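Local structure of paenibacillus xanthan lyase (Paenibacillus, 6F2P) at residues Leu602-Gly607 / Gly613-Val618; Thr530-Pro533 / Ser539-Met542; Ala428-Tyr433 / Arg597-Leu602; His549-Gly552 / Ser557-Gly560. The protein probably cleaves the terminal mannosyl-glucuronosyl linkage of xanthan side chains by elimination, as a calcium-binding lyase of polysaccharide lyase family 8. All blocks are in the same frame, centred on the assembly; numbering follows the deposited sequence.

How the contacts relate
All four contacts belong to the super-sandwich domain and illustrate how stacked beta sheets are joined. Contacts 1 and 2 both bridge the two sheets, and their centres lie about 17 Å apart: contact 1 does so with mostly buried aromatic rings, contact 2 with a salt bridge at the partly exposed edge of the sandwich. Contact 3, the most buried of the set, packs a short helix and loop on the outer side of strand 595-607, which contact 1 also uses. Contact 4 stays within one sheet and is the one held by backbone hydrogen bonds. Met600 CG of contact 3 touches Leu550 CD2 of contact 4 at 4.0 Å, packing one sheet against the other there as well.

Contact 1 (Leu602-Gly607 / Gly613-Val618); sequences LWFDHG and GSYSYV
Phe604 turns the CD2-CE2-CZ side of its ring to strand 613-618. At its edge, near the ring plane, Tyr617 CD1 lies 3.6 Å from Phe604 CE2. The two ring planes are inclined at 53°. Tyr615 contributes its CB, which reaches Phe604 CD2 at 3.6 Å. With CG held between the backbone N and the carbonyl carbon (chi1 63°), the Tyr615 ring leads off from this meeting point, and its hydroxyl is hydrogen-bonded to Lys484. The His606 ring is also met at its edge: Ser614 O lies in its plane, 3.3 Å from His606 CE1. In the same plane a water lies 3.1 Å from His606 ND1 and accepts from Ser614 N, while His606 NE2 is hydrogen-bonded to Thr510 OG1. Partners at both nitrogens probably fix the rotation of the imidazole. No direct hydrogen bond crosses between the strands, although they run antiparallel at 166° with their axes 8.0 Å apart. This is a beta-arch, whose two strands face each other through side chains and belong to different sheets of a sandwich. Strand 595-607 runs between 508-516 and 566-578 in one sheet; strand 613-621 runs between 493-501 and 559-563 in the other.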
loop_
_atom_site.group_PDB
_atom_site.type_symbol
_atom_site.label_atom_id
_atom_site.label_comp_id
_atom_site.label_asym_id
_atom_site.label_seq_id
_atom_site.Cartn_x
_atom_site.Cartn_y
_atom_site.Cartn_z
ATOM N N LEU A 602 13.145 -13.444 22.394
ATOM C CA LEU A 602 12.702 -12.435 23.355
ATOM C C LEU A 602 11.259 -12.054 23.037
ATOM O O LEU A 602 10.923 -11.845 21.871
ATOM C CB LEU A 602 13.596 -11.198 23.274
ATOM C CG LEU A 602 15.115 -11.404 23.360
ATOM C CD1 LEU A 602 15.855 -10.104 23.115
ATOM C CD2 LEU A 602 15.520 -11.985 24.700
ATOM N N TRP A 603 10.400 -11.968 24.053
ATOM C CA TRP A 603 9.010 -11.587 23.799
ATOM C C TRP A 603 8.243 -10.972 24.979
ATOM O O TRP A 603 8.715 -10.958 26.111
ATOM C CB TRP A 603 8.225 -12.760 23.204
ATOM C CG TRP A 603 7.881 -13.875 24.164
ATOM C CD1 TRP A 603 6.665 -14.116 24.734
ATOM C CD2 TRP A 603 8.754 -14.915 24.632
ATOM N NE1 TRP A 603 6.727 -15.232 25.535
ATOM C CE2 TRP A 603 7.999 -15.739 25.489
ATOM C CE3 TRP A 603 10.101 -15.228 24.411
ATOM C CZ2 TRP A 603 8.547 -16.854 26.125
ATOM C CZ3 TRP A 603 10.644 -16.332 25.052
ATOM C CH2 TRP A 603 9.864 -17.132 25.894
ATOM N N PHE A 604 7.063 -10.440 24.677
ATOM C CA PHE A 604 6.158 -9.909 25.684
ATOM C C PHE A 604 5.006 -10.872 25.891
ATOM O O PHE A 604 4.514 -11.490 24.937
ATOM C CB PHE A 604 5.559 -8.571 25.244
ATOM C CG PHE A 604 6.573 -7.491 24.980
ATOM C CD1 PHE A 604 7.397 -7.027 25.992
ATOM C CD2 PHE A 604 6.666 -6.905 23.727
ATOM C CE1 PHE A 604 8.316 -6.019 25.749
ATOM C CE2 PHE A 604 7.583 -5.885 23.480
ATOM C CZ PHE A 604 8.409 -5.447 24.491
ATOM N N ASP A 605 4.554 -10.981 27.134
ATOM C CA ASP A 605 3.371 -11.764 27.433
ATOM C C ASP A 605 2.288 -10.837 27.939
ATOM O O ASP A 605 2.373 -10.336 29.055
ATOM C CB ASP A 605 3.686 -12.836 28.477
ATOM C CG ASP A 605 2.519 -13.796 28.719
ATOM O OD1 ASP A 605 1.333 -13.430 28.490
ATOM O OD2 ASP A 605 2.796 -14.933 29.151
ATOM N N HIS A 606 1.264 -10.628 27.117
ATOM C CA HIS A 606 0.132 -9.776 27.478
ATOM C C HIS A 606 -0.916 -10.512 28.299
ATOM O O HIS A 606 -1.954 -9.940 28.643
ATOM C CB HIS A 606 -0.527 -9.205 26.221
ATOM C CG HIS A 606 0.441 -8.592 25.262
ATOM N ND1 HIS A 606 0.993 -7.345 25.456
ATOM C CD2 HIS A 606 0.970 -9.062 24.105
ATOM C CE1 HIS A 606 1.816 -7.069 24.458
ATOM N NE2 HIS A 606 1.821 -8.098 23.628
ATOM N N GLY A 607 -0.651 -11.783 28.598
ATOM C CA GLY A 607 -1.581 -12.602 29.355
ATOM C C GLY A 607 -2.791 -13.075 28.566
ATOM O O GLY A 607 -2.891 -12.874 27.358
ATOM N N GLY A 613 -4.200 -4.379 25.754
ATOM C CA GLY A 613 -2.771 -4.546 25.972
ATOM C C GLY A 613 -1.939 -3.674 25.045
ATOM O O GLY A 613 -2.458 -3.066 24.100
ATOM N N SER A 614 -0.642 -3.602 25.311
ATOM C CA SER A 614 0.225 -2.725 24.542
ATOM C C SER A 614 1.673 -3.152 24.673
ATOM O O SER A 614 2.020 -3.941 25.552
ATOM C CB SER A 614 0.073 -1.269 25.013
ATOM O OG SER A 614 0.743 -1.017 26.242
ATOM N N TYR A 615 2.518 -2.631 23.795
ATOM C CA TYR A 615 3.951 -2.832 23.918
ATOM C C TYR A 615 4.652 -1.657 23.269
ATOM O O TYR A 615 4.054 -0.917 22.482
ATOM C CB TYR A 615 4.400 -4.149 23.261
ATOM C CG TYR A 615 4.156 -4.227 21.761
ATOM C CD1 TYR A 615 5.007 -3.590 20.861
ATOM C CD2 TYR A 615 3.083 -4.955 21.247
ATOM C CE1 TYR A 615 4.782 -3.648 19.504
ATOM C CE2 TYR A 615 2.854 -5.028 19.881
ATOM C CZ TYR A 615 3.706 -4.368 19.015
ATOM O OH TYR A 615 3.490 -4.424 17.655
ATOM N N SER A 616 5.925 -1.501 23.603
ATOM C CA SER A 616 6.798 -0.592 22.891
ATOM C C SER A 616 8.220 -1.091 23.056
ATOM O O SER A 616 8.598 -1.556 24.130
ATOM C CB SER A 616 6.666 0.833 23.428
ATOM O OG SER A 616 7.142 0.922 24.756
ATOM N N TYR A 617 8.991 -1.029 21.976
ATOM C CA TYR A 617 10.418 -1.332 22.020
ATOM C C TYR A 617 11.097 -0.681 20.827
ATOM O O TYR A 617 10.426 -0.273 19.871
ATOM C CB TYR A 617 10.681 -2.847 22.049
ATOM C CG TYR A 617 10.185 -3.622 20.842
ATOM C CD1 TYR A 617 8.858 -4.015 20.744
ATOM C CD2 TYR A 617 11.055 -3.993 19.819
ATOM C CE1 TYR A 617 8.398 -4.734 19.648
ATOM C CE2 TYR A 617 10.606 -4.718 18.719
ATOM C CZ TYR A 617 9.276 -5.081 18.641
ATOM O OH TYR A 617 8.811 -5.791 17.557
ATOM N N VAL A 618 12.421 -0.583 20.890
ATOM C CA VAL A 618 13.191 0.100 19.862
ATOM C C VAL A 618 14.324 -0.796 19.421
ATOM O O VAL A 618 15.140 -1.204 20.244
ATOM C CB VAL A 618 13.830 1.395 20.404
ATOM C CG1 VAL A 618 14.756 1.993 19.371
ATOM C CG2 VAL A 618 12.765 2.393 20.832
HETATM O O HOH W 1 -0.050 -5.600 27.810
#

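Contact 2 (Thr530-Pro533 / Ser539-Met542); sequences TAKP and SETM
Lys532 and Glu540 come no nearer than 9.9 Å between their CA atoms, too far for any backbone pairing, so segments 530-533 and 539-542 meet through side chains alone. The contact joins edge strands of the two sheets of a beta-sandwich: strand 530-531 is an outermost strand of one sheet, strand 539-543 an outermost strand of the other, and the ladder of each runs inward from there. Backbone hydrogen bonds tie Lys532 to Leu525 on its own side and Glu540 to Gly571 on the other. Between the two edges the side chains of Lys532 and Glu540 advance from opposite directions and form a salt bridge, with Lys532 NZ 2.8 Å from Glu540 OE2. The amine comes to the syn lone pair of that oxygen, on the side of its partner OE1. The lysine chain bends at chi2 (-71°) and is extended from there on, which brings its amine across the gap; the glutamate is stretched out beyond CG and supplies the remaining span. The other oxygen, Glu540 OE1, accepts a weak hydrogen bond from Trp538 NE1, so each carboxylate oxygen has a donor and the group is probably limited in its rotation. The charged pair lies at the partly exposed edge of the sandwich, yet the lysine side chain also touches Leu525 and Val527, and Met542, which is buried, also touches Val527. Lysine and methionine slide past each other in opposite directions, and there Met542 SD lies 3.9 Å from Lys532 CE.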
loop_
_atom_site.group_PDB
_atom_site.type_symbol
_atom_site.label_atom_id
_atom_site.label_comp_id
_atom_site.label_asym_id
_atom_site.label_seq_id
_atom_site.Cartn_x
_atom_site.Cartn_y
_atom_site.Cartn_z
ATOM N N THR A 530 24.287 -6.059 32.332
ATOM C CA THR A 530 24.763 -7.242 33.045
ATOM C C THR A 530 24.636 -8.504 32.185
ATOM O O THR A 530 23.556 -8.810 31.679
ATOM C CB THR A 530 24.008 -7.420 34.383
ATOM O OG1 THR A 530 24.241 -6.276 35.221
ATOM C CG2 THR A 530 24.465 -8.687 35.106
ATOM N N ALA A 531 25.749 -9.216 32.014
ATOM C CA ALA A 531 25.781 -10.451 31.224
ATOM C C ALA A 531 24.900 -11.549 31.812
ATOM O O ALA A 531 24.943 -11.815 33.010
ATOM C CB ALA A 531 27.221 -10.958 31.071
ATOM N N LYS A 532 24.102 -12.187 30.967
ATOM C CA LYS A 532 23.318 -13.341 31.382
ATOM C C LYS A 532 24.099 -14.620 31.083
ATOM O O LYS A 532 25.063 -14.593 30.317
ATOM C CB LYS A 532 21.989 -13.360 30.632
ATOM C CG LYS A 532 21.031 -12.259 31.023
ATOM C CD LYS A 532 20.448 -12.472 32.407
ATOM C CE LYS A 532 19.322 -11.484 32.665
ATOM N NZ LYS A 532 18.821 -11.533 34.060
ATOM N N PRO A 533 23.702 -15.745 31.699
ATOM C CA PRO A 533 24.306 -17.044 31.369
ATOM C C PRO A 533 24.209 -17.348 29.872
ATOM O O PRO A 533 23.144 -17.147 29.293
ATOM C CB PRO A 533 23.437 -18.032 32.154
ATOM C CG PRO A 533 22.933 -17.255 33.302
ATOM C CD PRO A 533 22.748 -15.848 32.819
ATOM N N SER A 539 16.511 -19.602 30.458
ATOM C CA SER A 539 15.131 -19.152 30.372
ATOM C C SER A 539 14.744 -18.335 31.607
ATOM O O SER A 539 14.891 -18.798 32.746
ATOM C CB SER A 539 14.205 -20.353 30.225
ATOM O OG SER A 539 12.856 -19.945 30.125
ATOM N N GLU A 540 14.246 -17.122 31.369
ATOM C CA GLU A 540 13.890 -16.189 32.432
ATOM C C GLU A 540 12.709 -15.331 32.012
ATOM O O GLU A 540 12.535 -15.059 30.827
ATOM C CB GLU A 540 15.053 -15.237 32.715
ATOM C CG GLU A 540 16.317 -15.864 33.279
ATOM C CD GLU A 540 17.332 -14.805 33.670
ATOM O OE1 GLU A 540 18.451 -15.156 34.110
ATOM O OE2 GLU A 540 17.000 -13.609 33.535
ATOM N N THR A 541 11.906 -14.899 32.982
ATOM C CA THR A 541 10.999 -13.776 32.772
ATOM C C THR A 541 11.632 -12.532 33.389
ATOM O O THR A 541 11.535 -12.322 34.594
ATOM C CB THR A 541 9.623 -14.020 33.399
ATOM O OG1 THR A 541 9.014 -15.155 32.781
ATOM C CG2 THR A 541 8.739 -12.848 33.166
ATOM N N MET A 542 12.289 -11.726 32.556
ATOM C CA MET A 542 13.117 -10.603 33.013
ATOM C C MET A 542 12.353 -9.290 33.196
ATOM O O MET A 542 12.054 -8.603 32.215
ATOM C CB MET A 542 14.240 -10.357 32.014
ATOM C CG MET A 542 15.007 -11.582 31.636
ATOM S SD MET A 542 16.223 -11.206 30.361
ATOM C CE MET A 542 15.148 -10.942 28.938
#

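Contact 3 (Ala428-Tyr433 / Arg597-Leu602); sequences ATVDNY and RNFMTL
Phe599 meets Thr429 and Val430 in two different ways. Val430 stands over one face, its CA 4.0 Å from the centroid of the Phe599 ring and 30° off the normal, a CH-pi contact. Val430 CB adds an apolar touch at 3.6 Å to Phe599 CE2. Thr429 comes to the ring edge, with OG1 in the plane and 3.3 Å from Phe599 CZ. That oxygen sits between the backbone N and carbonyl carbon of its own residue (chi1 47°) and is hydrogen-bonded to His425 O, its main partner, with Phe426 O also in reach of the one proton, which leaves the ring a van der Waals neighbour. Thr429 OG1 also lies 3.4 Å from Arg597 CB. Here the loose side begins: the arginine bends at chi2 and carries its guanidinium away to a salt bridge with Asp424. At the other end Asp431, partly exposed, spends OD1 on its own loop, accepting from Tyr433 N at 2.9 Å in an Asx turn. Replacing Phe599 by an alanine would probably open a gap beneath Val430 and take from Thr429 the ring it packs against. Since no hydrogen bond joins the two segments, their direct contact is one of van der Waals and CH-pi packing, and the polar ties around it are those of Arg597 to Asp424 and of Thr429 O to Arg576 NE.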
loop_
_atom_site.group_PDB
_atom_site.type_symbol
_atom_site.label_atom_id
_atom_site.label_comp_id
_atom_site.label_asym_id
_atom_site.label_seq_id
_atom_site.Cartn_x
_atom_site.Cartn_y
_atom_site.Cartn_z
ATOM N N ALA A 428 13.558 -24.410 9.201
ATOM C CA ALA A 428 13.221 -25.774 9.607
ATOM C C ALA A 428 13.461 -26.007 11.091
ATOM O O ALA A 428 13.152 -27.081 11.609
ATOM C CB ALA A 428 13.989 -26.796 8.769
ATOM N N THR A 429 14.003 -24.998 11.770
ATOM C CA THR A 429 14.328 -25.108 13.194
ATOM C C THR A 429 13.631 -24.070 14.071
ATOM O O THR A 429 13.322 -24.356 15.226
ATOM C CB THR A 429 15.839 -24.983 13.440
ATOM O OG1 THR A 429 16.340 -23.857 12.711
ATOM C CG2 THR A 429 16.573 -26.236 12.989
ATOM N N VAL A 430 13.403 -22.867 13.532
ATOM C CA VAL A 430 12.803 -21.770 14.300
ATOM C C VAL A 430 11.416 -22.131 14.843
ATOM O O VAL A 430 10.692 -22.931 14.251
ATOM C CB VAL A 430 12.710 -20.460 13.461
ATOM C CG1 VAL A 430 11.627 -20.572 12.397
ATOM C CG2 VAL A 430 12.433 -19.260 14.352
ATOM N N ASP A 431 11.055 -21.561 15.986
ATOM C CA ASP A 431 9.707 -21.737 16.503
ATOM C C ASP A 431 8.743 -20.859 15.696
ATOM O O ASP A 431 8.642 -19.648 15.934
ATOM C CB ASP A 431 9.648 -21.382 17.987
ATOM C CG ASP A 431 8.269 -21.601 18.579
ATOM O OD1 ASP A 431 7.340 -21.949 17.809
ATOM O OD2 ASP A 431 8.108 -21.413 19.812
ATOM N N ASN A 432 8.035 -21.474 14.751
ATOM C CA ASN A 432 7.114 -20.743 13.881
ATOM C C ASN A 432 5.872 -20.218 14.592
ATOM O O ASN A 432 5.032 -19.559 13.976
ATOM C CB ASN A 432 6.701 -21.596 12.676
ATOM C CG ASN A 432 7.787 -21.681 11.629
ATOM O OD1 ASN A 432 8.546 -22.647 11.583
ATOM N ND2 ASN A 432 7.878 -20.658 10.786
ATOM N N TYR A 433 5.752 -20.513 15.882
ATOM C CA TYR A 433 4.681 -19.933 16.686
ATOM C C TYR A 433 5.106 -18.575 17.252
ATOM O O TYR A 433 4.279 -17.811 17.753
ATOM C CB TYR A 433 4.275 -20.877 17.816
ATOM C CG TYR A 433 3.712 -22.205 17.351
ATOM C CD1 TYR A 433 2.438 -22.292 16.803
ATOM C CD2 TYR A 433 4.447 -23.377 17.479
ATOM C CE1 TYR A 433 1.922 -23.506 16.381
ATOM C CE2 TYR A 433 3.941 -24.592 17.065
ATOM C CZ TYR A 433 2.678 -24.656 16.516
ATOM O OH TYR A 433 2.172 -25.876 16.099
ATOM N N ARG A 597 19.512 -26.160 15.272
ATOM C CA ARG A 597 20.015 -24.791 15.300
ATOM C C ARG A 597 19.684 -24.101 16.621
ATOM O O ARG A 597 18.721 -24.475 17.303
ATOM C CB ARG A 597 19.444 -24.007 14.123
ATOM C CG ARG A 597 19.941 -24.499 12.786
ATOM C CD ARG A 597 21.446 -24.360 12.740
ATOM N NE ARG A 597 21.990 -24.661 11.424
ATOM C CZ ARG A 597 22.545 -25.821 11.090
ATOM N NH1 ARG A 597 22.631 -26.802 11.986
ATOM N NH2 ARG A 597 23.018 -25.996 9.859
ATOM N N ASN A 598 20.484 -23.099 16.977
ATOM C CA ASN A 598 20.324 -22.384 18.248
ATOM C C ASN A 598 19.649 -21.031 18.093
ATOM O O ASN A 598 19.921 -20.301 17.141
ATOM C CB ASN A 598 21.677 -22.204 18.928
ATOM C CG ASN A 598 22.412 -23.518 19.106
ATOM O OD1 ASN A 598 21.836 -24.506 19.579
ATOM N ND2 ASN A 598 23.688 -23.546 18.706
ATOM N N PHE A 599 18.773 -20.697 19.036
ATOM C CA PHE A 599 17.982 -19.472 18.939
ATOM C C PHE A 599 17.910 -18.681 20.244
ATOM O O PHE A 599 17.846 -19.254 21.334
ATOM C CB PHE A 599 16.555 -19.786 18.480
ATOM C CG PHE A 599 16.451 -20.234 17.053
ATOM C CD1 PHE A 599 16.638 -21.568 16.710
ATOM C CD2 PHE A 599 16.144 -19.325 16.050
ATOM C CE1 PHE A 599 16.535 -21.985 15.383
ATOM C CE2 PHE A 599 16.036 -19.733 14.721
ATOM C CZ PHE A 599 16.233 -21.066 14.389
ATOM N N MET A 600 17.912 -17.357 20.112
ATOM C CA MET A 600 17.611 -16.452 21.215
ATOM C C MET A 600 16.256 -15.813 20.970
ATOM O O MET A 600 16.083 -15.053 20.021
ATOM C CB MET A 600 18.665 -15.352 21.327
ATOM C CG MET A 600 18.281 -14.255 22.316
ATOM S SD MET A 600 18.045 -14.903 23.994
ATOM C CE MET A 600 19.726 -15.402 24.366
ATOM N N THR A 601 15.297 -16.120 21.829
ATOM C CA THR A 601 13.937 -15.632 21.665
ATOM C C THR A 601 13.563 -14.650 22.776
ATOM O O THR A 601 13.664 -14.979 23.961
ATOM C CB THR A 601 12.958 -16.807 21.686
ATOM O OG1 THR A 601 13.461 -17.843 20.843
ATOM C CG2 THR A 601 11.593 -16.384 21.186
ATOM N N LEU A 602 13.145 -13.444 22.394
ATOM C CA LEU A 602 12.702 -12.435 23.355
ATOM C C LEU A 602 11.259 -12.054 23.037
ATOM O O LEU A 602 10.923 -11.845 21.871
ATOM C CB LEU A 602 13.596 -11.198 23.274
ATOM C CG LEU A 602 15.115 -11.404 23.360
ATOM C CD1 LEU A 602 15.855 -10.104 23.115
ATOM C CD2 LEU A 602 15.520 -11.985 24.700
#

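Contact 4 (His549-Gly552 / Ser557-Gly560); sequences HLAG and SDIG
Leu550 O is gripped from several sides. Ile559 N donates to it at 3.0 Å, a water donates at 3.1 Å, and Asp558 CA makes a longer C-H...O approach. The same water also donates to Ser557 O at 2.8 Å, so it bridges the two arms where their ladder ends. Leu550 N returns a nearly straight bond to Ile559 O at 3.0 Å, making Leu550 and Ile559 a hydrogen-bonded pair of an antiparallel beta hairpin; His549 and Gly560 form the next, non-hydrogen-bonded pair. The carboxylate of Asp558 reaches both ways. Past the ladder Asp558 OD1 accepts from Gly552 N at 3.0 Å, the donor lying above the carboxylate plane, and Asp558 OD2 turns back to His549 within it, meeting NE2 at the imidazole edge. This second bond, 2.7 Å from His549 NE2 to Asp558 OD2, is weak because it is bent to 127° at the hydrogen; ring and carboxylate planes are 83° apart. His549 has its CG trans to its own N (chi1 179°), which swings the ring across toward Asp558, and the same N-H is shared with Lys623 O, also weakly. An asparagine here, lacking the charge, would probably hold the imidazole less firmly, leaving it freer to turn, and might weaken the hold on the Gly552 amide. Leu550 and Ile559 share one side of the hairpin and pack on strand 508-516 of the opposing sheet. On the other side His549 touches helix 625-633, while strands 525-527 and 613-621 flank the hairpin within its own sheet.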
loop_
_atom_site.group_PDB
_atom_site.type_symbol
_atom_site.label_atom_id
_atom_site.label_comp_id
_atom_site.label_asym_id
_atom_site.label_seq_id
_atom_site.Cartn_x
_atom_site.Cartn_y
_atom_site.Cartn_z
ATOM N N HIS A 549 21.452 -6.229 24.959
ATOM C CA HIS A 549 22.388 -6.313 23.851
ATOM C C HIS A 549 22.692 -7.777 23.553
ATOM O O HIS A 549 23.097 -8.527 24.439
ATOM C CB HIS A 549 23.673 -5.550 24.159
ATOM C CG HIS A 549 24.689 -5.607 23.062
ATOM N ND1 HIS A 549 25.519 -6.691 22.872
ATOM C CD2 HIS A 549 25.007 -4.716 22.090
ATOM C CE1 HIS A 549 26.304 -6.466 21.834
ATOM N NE2 HIS A 549 26.015 -5.274 21.342
ATOM N N LEU A 550 22.475 -8.176 22.303
ATOM C CA LEU A 550 22.770 -9.524 21.848
ATOM C C LEU A 550 23.886 -9.454 20.821
ATOM O O LEU A 550 23.726 -8.818 19.779
ATOM C CB LEU A 550 21.535 -10.164 21.215
ATOM C CG LEU A 550 21.849 -11.497 20.521
ATOM C CD1 LEU A 550 22.433 -12.470 21.521
ATOM C CD2 LEU A 550 20.625 -12.103 19.835
ATOM N N ALA A 551 25.012 -10.103 21.105
ATOM C CA ALA A 551 26.180 -9.986 20.237
ATOM C C ALA A 551 26.008 -10.819 18.972
ATOM O O ALA A 551 25.479 -11.927 19.013
ATOM C CB ALA A 551 27.449 -10.377 20.984
ATOM N N GLY A 552 26.444 -10.274 17.842
ATOM C CA GLY A 552 26.263 -10.946 16.570
ATOM C C GLY A 552 27.325 -11.992 16.319
ATOM O O GLY A 552 28.462 -11.852 16.774
ATOM N N SER A 557 26.876 -7.501 13.207
ATOM C CA SER A 557 25.548 -8.074 13.442
ATOM C C SER A 557 25.035 -8.057 14.893
ATOM O O SER A 557 24.112 -8.798 15.225
ATOM C CB SER A 557 25.468 -9.490 12.864
ATOM O OG SER A 557 26.461 -10.316 13.435
ATOM N N ASP A 558 25.620 -7.222 15.750
ATOM C CA ASP A 558 25.056 -6.978 17.081
ATOM C C ASP A 558 23.638 -6.447 16.919
ATOM O O ASP A 558 23.341 -5.785 15.929
ATOM C CB ASP A 558 25.853 -5.905 17.820
ATOM C CG ASP A 558 27.154 -6.414 18.395
ATOM O OD1 ASP A 558 27.640 -7.486 17.973
ATOM O OD2 ASP A 558 27.699 -5.711 19.276
ATOM N N ILE A 559 22.762 -6.730 17.877
ATOM C CA ILE A 559 21.452 -6.078 17.910
ATOM C C ILE A 559 21.135 -5.531 19.307
ATOM O O ILE A 559 21.310 -6.222 20.313
ATOM C CB ILE A 559 20.315 -7.008 17.443
ATOM C CG1 ILE A 559 20.710 -7.727 16.147
ATOM C CG2 ILE A 559 19.016 -6.216 17.269
ATOM C CD1 ILE A 559 19.703 -8.750 15.684
ATOM N N GLY A 560 20.694 -4.276 19.365
ATOM C CA GLY A 560 20.308 -3.657 20.617
ATOM C C GLY A 560 18.797 -3.592 20.724
ATOM O O GLY A 560 18.109 -3.567 19.708
HETATM O O HOH W 2 22.958 -10.315 17.219
#